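Local coordinates for succinate-semialdehyde dehydrogenase (Synechococcus sp., PDB 4ITA), which probably oxidises succinic semialdehyde to succinate with a nicotinamide cofactor, and is held here with NADPH bound, at residues R334-D337 with Y343-T346; S290-I293 with P299-D302; Q39-T44 with A175-G180; Q48-L53 with Y95-G100; Q191-I196 with A217-Q222. One frame throughout, in Å; residues are numbered along the deposited sequence.

Contact 1: residues R334-D337 with Y343-T346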
# COMPACT_ATOMS: atom_id res chain seq x y z
N ARG A 334 -10.30 37.32 13.28
CA ARG A 334 -9.86 38.19 12.20
C ARG A 334 -8.35 38.33 12.23
O ARG A 334 -7.75 38.23 13.30
CB ARG A 334 -10.56 39.56 12.24
CG ARG A 334 -10.58 40.25 13.59
CD ARG A 334 -11.52 41.46 13.56
NE ARG A 334 -12.83 41.10 13.03
CZ ARG A 334 -13.83 40.60 13.75
NH1 ARG A 334 -13.66 40.38 15.05
NH2 ARG A 334 -14.99 40.30 13.18
N PRO A 335 -7.73 38.54 11.06
CA PRO A 335 -6.26 38.67 11.03
C PRO A 335 -5.80 39.85 11.86
O PRO A 335 -6.54 40.83 12.00
CB PRO A 335 -5.97 38.95 9.55
CG PRO A 335 -7.15 38.47 8.81
CD PRO A 335 -8.33 38.66 9.72
N LEU A 336 -4.60 39.77 12.42
CA LEU A 336 -4.07 40.86 13.23
C LEU A 336 -3.58 41.99 12.33
O LEU A 336 -3.10 41.75 11.22
CB LEU A 336 -2.94 40.38 14.14
CG LEU A 336 -3.36 39.31 15.15
CD1 LEU A 336 -2.26 39.08 16.17
CD2 LEU A 336 -4.65 39.71 15.84
N ASP A 337 -3.71 43.22 12.81
CA ASP A 337 -3.25 44.38 12.07
C ASP A 337 -1.77 44.62 12.34
O ASP A 337 -1.41 45.50 13.13
CB ASP A 337 -4.06 45.62 12.45
CG ASP A 337 -3.75 46.81 11.58
OD1 ASP A 337 -3.95 47.95 12.04
OD2 ASP A 337 -3.30 46.61 10.43
N TYR A 343 -2.54 35.42 12.54
CA TYR A 343 -3.95 35.15 12.83
C TYR A 343 -4.04 34.69 14.29
O TYR A 343 -3.27 33.84 14.72
CB TYR A 343 -4.50 34.08 11.89
CG TYR A 343 -6.00 34.08 11.81
CD1 TYR A 343 -6.66 34.85 10.86
CD2 TYR A 343 -6.77 33.34 12.69
CE1 TYR A 343 -8.04 34.88 10.78
CE2 TYR A 343 -8.16 33.36 12.63
CZ TYR A 343 -8.78 34.13 11.67
OH TYR A 343 -10.15 34.14 11.61
N PRO A 344 -4.97 35.27 15.07
CA PRO A 344 -5.00 35.01 16.51
C PRO A 344 -5.71 33.71 16.86
O PRO A 344 -6.54 33.23 16.09
CB PRO A 344 -5.83 36.19 17.04
CG PRO A 344 -6.80 36.45 15.94
CD PRO A 344 -6.01 36.23 14.66
N PRO A 345 -5.38 33.13 18.02
CA PRO A 345 -6.18 32.03 18.57
C PRO A 345 -7.66 32.39 18.53
O PRO A 345 -8.04 33.49 18.95
CB PRO A 345 -5.68 31.92 20.01
CG PRO A 345 -4.24 32.35 19.91
CD PRO A 345 -4.24 33.47 18.90
N THR A 346 -8.48 31.47 18.03
CA THR A 346 -9.87 31.75 17.75
C THR A 346 -10.73 30.58 18.21
O THR A 346 -10.32 29.43 18.08
CB THR A 346 -10.08 31.99 16.24
OG1 THR A 346 -9.34 33.15 15.83
CG2 THR A 346 -11.55 32.18 15.88

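Contact 2: residues S290-I293 with P299-D302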
# COMPACT_ATOMS: atom_id res chain seq x y z
N SER A 290 -4.93 34.27 26.60
CA SER A 290 -3.67 34.74 27.15
C SER A 290 -2.41 34.14 26.51
O SER A 290 -1.31 34.32 27.02
CB SER A 290 -3.68 34.61 28.67
OG SER A 290 -4.58 35.55 29.24
N LEU A 291 -2.58 33.45 25.39
CA LEU A 291 -1.42 33.00 24.62
C LEU A 291 -0.65 34.20 24.09
O LEU A 291 -1.24 35.20 23.69
CB LEU A 291 -1.86 32.09 23.47
CG LEU A 291 -2.47 30.76 23.91
CD1 LEU A 291 -3.04 30.00 22.72
CD2 LEU A 291 -1.43 29.90 24.64
N LYS A 292 0.68 34.11 24.09
CA LYS A 292 1.51 35.21 23.63
C LYS A 292 1.75 35.12 22.13
O LYS A 292 2.31 34.14 21.64
CB LYS A 292 2.84 35.25 24.37
CG LYS A 292 3.63 36.53 24.13
CD LYS A 292 4.81 36.64 25.07
CE LYS A 292 5.14 38.09 25.38
NZ LYS A 292 6.25 38.23 26.36
N ILE A 293 1.32 36.15 21.41
CA ILE A 293 1.50 36.21 19.96
C ILE A 293 2.65 37.16 19.66
O ILE A 293 2.72 38.26 20.21
CB ILE A 293 0.22 36.73 19.27
CG1 ILE A 293 -1.01 35.96 19.79
CG2 ILE A 293 0.34 36.62 17.75
CD1 ILE A 293 -2.34 36.61 19.41
N PRO A 299 11.77 33.42 22.90
CA PRO A 299 11.43 32.18 23.62
C PRO A 299 10.08 32.21 24.34
O PRO A 299 9.51 31.16 24.62
CB PRO A 299 12.58 32.05 24.63
CG PRO A 299 13.16 33.42 24.76
CD PRO A 299 13.02 34.03 23.39
N GLU A 300 9.57 33.41 24.61
CA GLU A 300 8.30 33.55 25.31
C GLU A 300 7.08 33.45 24.38
O GLU A 300 5.95 33.37 24.84
CB GLU A 300 8.27 34.88 26.06
CG GLU A 300 8.31 36.09 25.14
CD GLU A 300 9.71 36.59 24.84
OE1 GLU A 300 9.84 37.68 24.24
OE2 GLU A 300 10.69 35.91 25.22
N THR A 301 7.32 33.48 23.08
CA THR A 301 6.22 33.45 22.11
C THR A 301 5.52 32.10 22.06
O THR A 301 6.17 31.06 21.97
CB THR A 301 6.73 33.84 20.71
OG1 THR A 301 7.23 35.18 20.75
CG2 THR A 301 5.61 33.74 19.68
N ASP A 302 4.19 32.12 22.13
CA ASP A 302 3.39 30.91 21.91
C ASP A 302 2.97 30.77 20.45
O ASP A 302 3.04 29.69 19.88
CB ASP A 302 2.11 30.95 22.76
CG ASP A 302 2.39 30.81 24.24
OD1 ASP A 302 3.03 29.82 24.64
OD2 ASP A 302 1.97 31.70 25.01
O HOH W 1 -0.09 31.24 27.70

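Contact 3: residues Q39-T44 with A175-G180. With EDO (1,2-ethanediol), chain E; EDO (1,2-ethanediol), chain S.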
# COMPACT_ATOMS: atom_id res chain seq x y z
N GLN A 39 22.77 1.04 -6.51
CA GLN A 39 23.40 -0.23 -6.85
C GLN A 39 24.51 -0.58 -5.87
O GLN A 39 24.70 -1.75 -5.53
CB GLN A 39 23.88 -0.24 -8.30
CG GLN A 39 22.75 -0.46 -9.27
CD GLN A 39 21.93 -1.70 -8.91
OE1 GLN A 39 22.48 -2.76 -8.60
NE2 GLN A 39 20.61 -1.55 -8.93
N ALA A 40 25.22 0.43 -5.37
CA ALA A 40 26.24 0.21 -4.37
C ALA A 40 25.66 0.22 -2.96
O ALA A 40 26.05 -0.59 -2.12
CB ALA A 40 27.34 1.25 -4.49
N TYR A 41 24.71 1.11 -2.71
CA TYR A 41 24.18 1.31 -1.37
C TYR A 41 23.41 0.09 -0.87
O TYR A 41 23.47 -0.24 0.32
CB TYR A 41 23.32 2.58 -1.31
CG TYR A 41 22.90 2.95 0.10
CD1 TYR A 41 23.84 3.36 1.04
CD2 TYR A 41 21.57 2.91 0.48
CE1 TYR A 41 23.47 3.71 2.32
CE2 TYR A 41 21.18 3.26 1.77
CZ TYR A 41 22.15 3.65 2.69
OH TYR A 41 21.78 4.00 3.97
N ARG A 42 22.73 -0.60 -1.77
CA ARG A 42 21.98 -1.79 -1.41
C ARG A 42 22.92 -2.89 -0.90
O ARG A 42 22.47 -3.82 -0.23
CB ARG A 42 21.13 -2.29 -2.60
CG ARG A 42 21.96 -2.99 -3.68
CD ARG A 42 21.28 -3.07 -5.05
NE ARG A 42 20.01 -3.79 -5.05
CZ ARG A 42 19.39 -4.20 -6.16
NH1 ARG A 42 19.94 -3.97 -7.34
NH2 ARG A 42 18.23 -4.83 -6.08
N ARG A 43 24.21 -2.78 -1.20
CA ARG A 43 25.20 -3.77 -0.77
C ARG A 43 25.90 -3.39 0.53
O ARG A 43 26.69 -4.18 1.05
CB ARG A 43 26.24 -4.00 -1.87
CG ARG A 43 25.68 -4.65 -3.13
CD ARG A 43 26.69 -4.66 -4.28
NE ARG A 43 27.80 -5.58 -4.05
CZ ARG A 43 27.75 -6.90 -4.24
NH1 ARG A 43 26.62 -7.46 -4.66
NH2 ARG A 43 28.81 -7.65 -4.01
N THR A 44 25.64 -2.19 1.05
CA THR A 44 26.25 -1.79 2.32
C THR A 44 25.71 -2.61 3.48
O THR A 44 24.60 -3.13 3.43
CB THR A 44 26.04 -0.30 2.65
OG1 THR A 44 24.64 0.00 2.72
CG2 THR A 44 26.73 0.59 1.63
N ALA A 175 27.08 13.43 7.58
CA ALA A 175 27.00 12.20 8.36
C ALA A 175 27.77 11.05 7.72
O ALA A 175 28.16 10.10 8.41
CB ALA A 175 25.55 11.80 8.56
N GLY A 176 27.97 11.12 6.41
CA GLY A 176 28.72 10.10 5.70
C GLY A 176 27.94 9.32 4.66
O GLY A 176 28.51 8.45 4.01
N PHE A 177 26.65 9.59 4.50
CA PHE A 177 25.88 8.86 3.49
C PHE A 177 26.44 9.16 2.10
O PHE A 177 26.60 10.33 1.75
CB PHE A 177 24.39 9.21 3.55
CG PHE A 177 23.67 8.60 4.71
CD1 PHE A 177 23.28 7.26 4.67
CD2 PHE A 177 23.36 9.35 5.84
CE1 PHE A 177 22.61 6.69 5.74
CE2 PHE A 177 22.68 8.79 6.91
CZ PHE A 177 22.31 7.46 6.85
N PRO A 178 26.74 8.11 1.32
CA PRO A 178 27.33 8.34 -0.01
C PRO A 178 26.49 9.23 -0.93
O PRO A 178 25.26 9.29 -0.83
CB PRO A 178 27.44 6.93 -0.59
CG PRO A 178 27.59 6.04 0.62
CD PRO A 178 26.69 6.67 1.66
N GLU A 179 27.18 9.92 -1.83
CA GLU A 179 26.54 10.80 -2.80
C GLU A 179 25.48 10.04 -3.60
O GLU A 179 25.74 8.94 -4.09
CB GLU A 179 27.59 11.36 -3.74
CG GLU A 179 27.06 12.33 -4.77
CD GLU A 179 28.13 12.91 -5.67
OE1 GLU A 179 29.31 12.53 -5.54
OE2 GLU A 179 27.78 13.74 -6.52
N GLY A 180 24.30 10.62 -3.72
CA GLY A 180 23.21 10.00 -4.46
C GLY A 180 22.26 9.18 -3.62
O GLY A 180 21.21 8.76 -4.09
C1 EDO E . 23.65 13.51 0.77
O1 EDO E . 24.70 13.82 -0.15
C2 EDO E . 23.69 12.04 1.15
O2 EDO E . 23.52 11.21 -0.00
C1 EDO S . 19.96 -4.14 1.23
O1 EDO S . 20.03 -5.12 0.18
C2 EDO S . 19.58 -4.74 2.58
O2 EDO S . 18.64 -3.91 3.28

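Contact 4: residues Q48-L53 with Y95-G100. With EDO (1,2-ethanediol), chain S.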
# COMPACT_ATOMS: atom_id res chain seq x y z
N GLN A 48 27.32 0.02 8.55
CA GLN A 48 27.61 1.29 7.87
C GLN A 48 26.40 2.22 7.90
O GLN A 48 26.52 3.40 8.25
CB GLN A 48 28.06 1.07 6.43
CG GLN A 48 29.48 0.57 6.29
CD GLN A 48 29.60 -0.67 5.41
OE1 GLN A 48 28.93 -0.81 4.38
NE2 GLN A 48 30.46 -1.60 5.83
N ARG A 49 25.22 1.70 7.56
CA ARG A 49 24.02 2.52 7.53
C ARG A 49 23.72 3.08 8.91
O ARG A 49 23.36 4.24 9.05
CB ARG A 49 22.82 1.72 7.03
CG ARG A 49 23.02 1.11 5.65
CD ARG A 49 21.85 0.24 5.29
NE ARG A 49 22.19 -0.64 4.18
CZ ARG A 49 21.43 -1.64 3.76
NH1 ARG A 49 20.26 -1.88 4.33
NH2 ARG A 49 21.85 -2.39 2.75
N ARG A 50 23.90 2.23 9.92
CA ARG A 50 23.69 2.62 11.31
C ARG A 50 24.64 3.72 11.75
O ARG A 50 24.25 4.67 12.42
CB ARG A 50 23.86 1.39 12.20
CG ARG A 50 23.68 1.66 13.68
CD ARG A 50 23.82 0.38 14.50
NE ARG A 50 22.84 -0.63 14.10
CZ ARG A 50 23.14 -1.76 13.47
NH1 ARG A 50 22.18 -2.61 13.14
NH2 ARG A 50 24.40 -2.05 13.17
N GLN A 51 25.91 3.59 11.36
CA GLN A 51 26.90 4.62 11.67
C GLN A 51 26.50 5.97 11.08
O GLN A 51 26.51 7.00 11.76
CB GLN A 51 28.27 4.21 11.12
CG GLN A 51 29.30 5.30 11.28
CD GLN A 51 30.52 5.09 10.40
OE1 GLN A 51 30.67 4.06 9.73
NE2 GLN A 51 31.42 6.07 10.40
N TRP A 52 26.12 5.96 9.81
CA TRP A 52 25.76 7.21 9.15
C TRP A 52 24.48 7.80 9.76
O TRP A 52 24.40 9.01 9.99
CB TRP A 52 25.66 7.00 7.63
CG TRP A 52 26.98 6.53 7.04
CD1 TRP A 52 28.24 6.90 7.43
CD2 TRP A 52 27.15 5.58 5.97
NE1 TRP A 52 29.18 6.25 6.67
CE2 TRP A 52 28.54 5.44 5.77
CE3 TRP A 52 26.27 4.84 5.18
CZ2 TRP A 52 29.07 4.57 4.80
CZ3 TRP A 52 26.80 3.99 4.21
CH2 TRP A 52 28.18 3.87 4.03
N LEU A 53 23.52 6.94 10.09
CA LEU A 53 22.28 7.41 10.71
C LEU A 53 22.54 8.01 12.10
O LEU A 53 21.98 9.04 12.45
CB LEU A 53 21.27 6.27 10.83
CG LEU A 53 20.04 6.31 9.94
CD1 LEU A 53 19.05 5.26 10.42
CD2 LEU A 53 19.41 7.70 9.95
N TYR A 95 16.12 5.69 16.46
CA TYR A 95 15.17 4.58 16.50
C TYR A 95 15.46 3.54 15.42
O TYR A 95 15.57 2.34 15.70
CB TYR A 95 13.74 5.09 16.39
CG TYR A 95 12.72 3.98 16.44
CD1 TYR A 95 12.33 3.43 17.66
CD2 TYR A 95 12.15 3.48 15.28
CE1 TYR A 95 11.39 2.42 17.71
CE2 TYR A 95 11.21 2.46 15.32
CZ TYR A 95 10.84 1.93 16.54
OH TYR A 95 9.91 0.92 16.58
N TYR A 96 15.61 3.99 14.17
CA TYR A 96 15.89 3.04 13.10
C TYR A 96 17.33 2.53 13.10
O TYR A 96 17.58 1.39 12.71
CB TYR A 96 15.43 3.57 11.74
CG TYR A 96 13.92 3.53 11.67
CD1 TYR A 96 13.25 2.31 11.65
CD2 TYR A 96 13.16 4.69 11.67
CE1 TYR A 96 11.86 2.25 11.61
CE2 TYR A 96 11.77 4.64 11.62
CZ TYR A 96 11.13 3.42 11.59
OH TYR A 96 9.77 3.36 11.56
N ALA A 97 18.28 3.33 13.58
CA ALA A 97 19.62 2.82 13.82
C ALA A 97 19.57 1.65 14.81
O ALA A 97 20.25 0.64 14.63
CB ALA A 97 20.51 3.92 14.35
N GLU A 98 18.76 1.80 15.85
CA GLU A 98 18.72 0.84 16.95
C GLU A 98 17.89 -0.41 16.67
O GLU A 98 18.15 -1.47 17.24
CB GLU A 98 18.28 1.55 18.24
CG GLU A 98 19.35 2.49 18.80
CD GLU A 98 18.85 3.51 19.80
OE1 GLU A 98 17.71 3.39 20.29
OE2 GLU A 98 19.61 4.45 20.10
N HIS A 99 16.89 -0.30 15.79
CA HIS A 99 15.93 -1.38 15.57
C HIS A 99 15.84 -1.89 14.14
O HIS A 99 15.28 -2.96 13.90
CB HIS A 99 14.52 -0.96 16.01
CG HIS A 99 14.41 -0.64 17.46
ND1 HIS A 99 14.27 -1.61 18.43
CD2 HIS A 99 14.41 0.55 18.11
CE1 HIS A 99 14.21 -1.04 19.62
NE2 HIS A 99 14.29 0.27 19.45
N GLY A 100 16.35 -1.12 13.18
CA GLY A 100 16.12 -1.40 11.78
C GLY A 100 16.59 -2.76 11.29
O GLY A 100 15.88 -3.43 10.53
C1 EDO S . 19.96 -4.14 1.23
O1 EDO S . 20.03 -5.12 0.18
C2 EDO S . 19.58 -4.74 2.58
O2 EDO S . 18.64 -3.91 3.28
O HOH W 2 19.45 -2.08 14.02

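Contact 5: residues Q191-I196 with A217-Q222. With EDO (1,2-ethanediol), chain H; EDO (1,2-ethanediol), chain N; EDO (1,2-ethanediol), chain P.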
# COMPACT_ATOMS: atom_id res chain seq x y z
N GLN A 191 6.62 19.56 -11.49
CA GLN A 191 7.79 18.81 -11.93
C GLN A 191 7.83 17.41 -11.34
O GLN A 191 8.68 16.59 -11.71
CB GLN A 191 9.05 19.58 -11.54
CG GLN A 191 9.05 21.02 -12.03
CD GLN A 191 10.38 21.70 -11.86
OE1 GLN A 191 10.59 22.43 -10.89
NE2 GLN A 191 11.28 21.48 -12.81
N VAL A 192 6.90 17.13 -10.44
CA VAL A 192 6.86 15.84 -9.75
C VAL A 192 6.46 14.69 -10.70
O VAL A 192 6.95 13.57 -10.58
CB VAL A 192 5.92 15.91 -8.54
CG1 VAL A 192 5.71 14.54 -7.92
CG2 VAL A 192 6.51 16.86 -7.51
N GLU A 193 5.58 14.99 -11.65
CA GLU A 193 5.13 13.96 -12.59
C GLU A 193 6.31 13.28 -13.31
O GLU A 193 6.32 12.05 -13.46
CB GLU A 193 4.12 14.55 -13.59
CG GLU A 193 3.67 13.59 -14.68
CD GLU A 193 2.49 14.10 -15.49
OE1 GLU A 193 1.86 15.10 -15.09
OE2 GLU A 193 2.20 13.48 -16.52
N GLN A 194 7.29 14.06 -13.75
CA GLN A 194 8.48 13.48 -14.38
C GLN A 194 9.14 12.45 -13.47
O GLN A 194 9.55 11.38 -13.92
CB GLN A 194 9.50 14.56 -14.73
CG GLN A 194 10.80 13.99 -15.30
CD GLN A 194 11.88 15.03 -15.47
OE1 GLN A 194 11.63 16.23 -15.35
NE2 GLN A 194 13.09 14.58 -15.75
N VAL A 195 9.24 12.78 -12.19
CA VAL A 195 9.88 11.88 -11.24
C VAL A 195 9.08 10.58 -11.08
O VAL A 195 9.64 9.49 -11.17
CB VAL A 195 10.10 12.58 -9.89
CG1 VAL A 195 10.88 11.66 -8.96
CG2 VAL A 195 10.88 13.87 -10.10
N ILE A 196 7.78 10.70 -10.86
CA ILE A 196 6.93 9.51 -10.71
C ILE A 196 6.97 8.61 -11.95
O ILE A 196 6.94 7.38 -11.83
CB ILE A 196 5.47 9.91 -10.42
CG1 ILE A 196 5.36 10.66 -9.10
CG2 ILE A 196 4.55 8.68 -10.43
CD1 ILE A 196 4.03 11.34 -8.88
N ALA A 217 -0.79 10.03 -6.07
CA ALA A 217 -1.25 8.64 -6.02
C ALA A 217 -1.89 8.18 -7.32
O ALA A 217 -1.72 7.03 -7.73
CB ALA A 217 -2.19 8.42 -4.85
N SER A 218 -2.62 9.07 -7.99
CA SER A 218 -3.21 8.70 -9.29
C SER A 218 -2.11 8.45 -10.32
O SER A 218 -2.17 7.47 -11.08
CB SER A 218 -4.23 9.74 -9.76
OG SER A 218 -3.64 11.01 -9.98
N LEU A 219 -1.09 9.31 -10.33
CA LEU A 219 0.04 9.14 -11.25
C LEU A 219 0.82 7.87 -10.95
O LEU A 219 1.17 7.12 -11.87
CB LEU A 219 0.97 10.36 -11.20
CG LEU A 219 0.45 11.67 -11.83
CD1 LEU A 219 1.37 12.83 -11.46
CD2 LEU A 219 0.31 11.55 -13.34
N ALA A 220 1.11 7.62 -9.67
CA ALA A 220 1.83 6.42 -9.28
C ALA A 220 1.04 5.16 -9.61
O ALA A 220 1.61 4.16 -10.04
CB ALA A 220 2.17 6.47 -7.80
N GLY A 221 -0.28 5.22 -9.42
CA GLY A 221 -1.13 4.09 -9.75
C GLY A 221 -1.05 3.72 -11.22
O GLY A 221 -0.96 2.54 -11.56
N GLN A 222 -1.06 4.73 -12.08
CA GLN A 222 -0.92 4.50 -13.52
C GLN A 222 0.39 3.79 -13.84
O GLN A 222 0.47 2.99 -14.78
CB GLN A 222 -1.02 5.81 -14.28
CG GLN A 222 -0.85 5.68 -15.78
CD GLN A 222 -1.95 4.86 -16.43
OE1 GLN A 222 -3.10 4.91 -16.00
NE2 GLN A 222 -1.60 4.12 -17.48
C1 EDO H . 9.31 21.05 -16.14
O1 EDO H . 10.00 20.42 -15.05
C2 EDO H . 7.81 21.07 -15.86
O2 EDO H . 7.52 22.01 -14.83
C1 EDO N . 9.05 17.49 -17.85
O1 EDO N . 9.79 16.29 -18.01
C2 EDO N . 7.58 17.19 -18.12
O2 EDO N . 7.04 16.27 -17.15
C1 EDO P . -3.08 2.60 -20.61
O1 EDO P . -2.89 2.05 -19.30
C2 EDO P . -3.54 1.50 -21.55
O2 EDO P . -2.49 0.54 -21.70

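Contact 1: residues R334-D337 with Y343-T346
Tyr343 sets its phenol ring against the Arg334-Pro335 peptide, and Pro344, next in sequence, meets the carbonyl oxygen of Arg334. Although the CB bond of Tyr343 starts away from residues 334-337, a chi1 of -161° (CG opposite the backbone N) brings the ring round to Pro335. Ring atom CE1 of Tyr343 thereby comes 3.7 Å from Pro335 N and 3.9 Å from Pro335 CD, the two rings meeting at a slant. The phenol oxygen passes Arg334 N at 3.6 Å without bonding to it. Arg334 O and Pro344 CD lie over the same face of the tyrosine ring, both offset toward the rim. That carbonyl oxygen presses on the proline, 3.0 Å from Pro344 CD and 3.3 Å from Pro344 CG. Leu336 closes the other flank: its CG lies beside the backbone N (chi1 -61°), and CD2 runs past Pro344 in the opposite sense, 3.9 Å from Pro344 CB. Within the second segment, Thr346 OG1 donates to Pro344 O at 2.8 Å from above the carbonyl plane and also pairs with Gly333 N. Both segments belong to the loop between antiparallel strands 328-331 and 346-349, and Tyr343 packs in turn on Leu312, Ser316 and Val319 of helix 309-325. No hydrogen bond spans the two segments, and the covered Arg334 O has no polar partner, so the two arms of the loop meet through prolines, an aromatic ring and a leucine, with shape rather than polar pairing setting their fit.

Contact 2: residues S290-I293 with P299-D302
The loop that leads from helix 274-289 to helix 309-325 folds back on itself here, bringing Lys292 against Asp302. Lys292 N donates to Asp302 OD2 at 2.9 Å, an almost perfectly straight bond (179°) that uses the anti lone pair of the carboxylate oxygen. The backbone returns the grip, Asp302 N donating to Lys292 O at 2.8 Å with a more bent N-H (140°). Asp302 thus accepts from Lys292 N with its carboxylate and donates to Lys292 O with its backbone N-H, a two-bond pairing within an irregular connection of the aldehyde dehydrogenase fold. Leu291 CD2 lies 3.9 Å from Asp302 CG, its side chain crossing the carboxylate at about a right angle. On the other flank the Lys292 chain stretches out over Glu300, with CD 3.5 Å from Glu300 O and NZ 3.2 Å from Glu300 CG. Glu300 turns sharply at chi2 (-91°), and its OE1 stays 4.2 Å from Lys292 NZ: opposite charges that may attract weakly, beyond salt-bridge distance. Thr301 CG2 rests 3.9 Å from Lys292 O, while Thr301 OG1 bonds to Asp295 O inside the same loop.

Contact 3: residues Q39-T44 with A175-G180
Tyr41 reaches from the last turn of helix 24-41 to the loop at residues 175-180, where its hydroxyl meets the edge of the Phe177 ring. Its CB bond points toward that loop, and CG, anti to the backbone N (chi1 -172°), carries the ring on toward Phe177 and Pro178. CD1 is the first ring atom to find a partner, coming 4.4 Å from Pro178 CD, which approaches at a slant. CE1 follows, 4.3 Å from Phe177 CD1. At the tip, OH lies 3.3 Å from Phe177 CE1 and 3.7 Å from Phe177 CD1, near the plane of the phenyl ring, so the oxygen faces ring C-H groups. Its hydrogen-bond partner is elsewhere: OH pairs with Leu147 O, which fixes the end of the side chain. Thr44 OG1 stands over one face of the tyrosine ring, offset toward the rim, and bonds to Tyr41 O at 2.7 Å in the carbonyl plane. Tyr41 O also takes Thr44 N, closing a type I beta turn from Tyr41 to Thr44. In the opposing loop, Gly176 with positive phi completes a Schellman motif at the end of helix 162-175. A 1,2-ethanediol, probably from the crystallisation liquor, donates to Pro178 O at 2.7 Å. Helix 46-62 lies alongside: Trp52 touches Tyr41 and Pro178 and meets Phe177 edge-to-face, and Asn55 holds Ala175 O. Tyr41 thus fills the junction between the end of helix 24-41, helix 46-62, helix 137-149 and the link from helix 162-175 into strand 182-185.

Contact 4: residues Q48-L53 with Y95-G100
Arg50 supplies the polar part of the contact, reaching across to the main chain of Ala97 on the neighbouring helix. Its NE donates to Ala97 O at 2.9 Å (156°), the oxygen lying in the guanidinium plane at the edge of the group. The bend at chi3 (-59°) turns NE to the carbonyl after an extended run from CB to CD. A water takes a bond from Arg50 NH1 at 2.9 Å and gives one to the same Ala97 O, likewise at 2.9 Å, so this carbonyl receives both an N-H and a water proton. NH1 also forms a salt bridge with Glu101 one turn on, which further restrains the rotation of the guanidinium.

Apolar contacts complete the interface. Leu53 points toward the second helix, with CD1 3.8 Å from Ala97 N and 4.2 Å from Tyr96 CB. The small Ala97 CB sits 4.0 Å from Arg50 CG and 4.3 Å from Leu53 CB. Tyr96 turns its ring away to Ala144 and Pro145, and its hydroxyl bonds to Gly440 O.

The axes of segments 48-53 and 95-100 approach to 9.0 Å at 160°, a nearly antiparallel pair formed by helices 46-62 and 79-103 and packed against helix 137-149 in the aldehyde dehydrogenase fold.

Contact 5: residues Q191-I196 with A217-Q222
Ile196 packs against Leu219 between two helices of the Rossmann-type, cofactor-binding part of the fold. Ile196 points toward helix 210-222 and uses both branches: CD1 lies 4.0 Å from Leu219 CB, while CG2 sits over the Leu219-Ala220 backbone and touches both residues, 3.7 Å from Ala220 N and 4.2 Å from Ala220 CB. Leu219 crosses both Ile196 and Glu193 at about a right angle, CD1 lying between them and CD2 against the Glu193 chain. Glu193 contributes mainly its carbons here, and its OE2 forms a salt bridge with Lys197.

The axes of segments 192-196 and 217-222 run in roughly the same direction, 28° apart with a closest approach of 9.9 Å. Behind Ile196, strand 115-129 offers Leu127, and Ala220 is backed by Thr227 of strand 227-230. Ile196 O is held by Lys225 NZ just beyond helix 210-222. Val192 touches the bound NADPH, and Leu219 is about 6 Å from it by its side chain, placing the interface beside the cofactor. Helix 210-222 also meets the second subunit, Ala217 packing on Gly221 of that chain. At the contact itself, Leu219 CD1 reaches 3.9 Å from Glu193 CB and Leu219 CD2 4.0 Å from Glu193 CD.

Along the chain contact 4 is nested inside the loop that contact 3 closes; contacts 5, 2 and 1 follow in series. The centres of contacts 1 and 2 are about 14 Å apart, and Ile293 and Leu291 pack on Pro345. Contacts 3 and 4 lie across the chain's centre from contact 1, their own centres about 13 Å apart; Trp52 and Arg49 of contact 4 touch residues of contact 3. The centre of contact 5 is about 25 Å from that of contact 3. Contacts 1 and 2 thus join loops by strands 328-331 and 346-349 of the seven-stranded sheet, whereas contact 5 lies by strands 115-129 and 227-230 of the eight-stranded sheet, in the cofactor-binding Rossmann-type part.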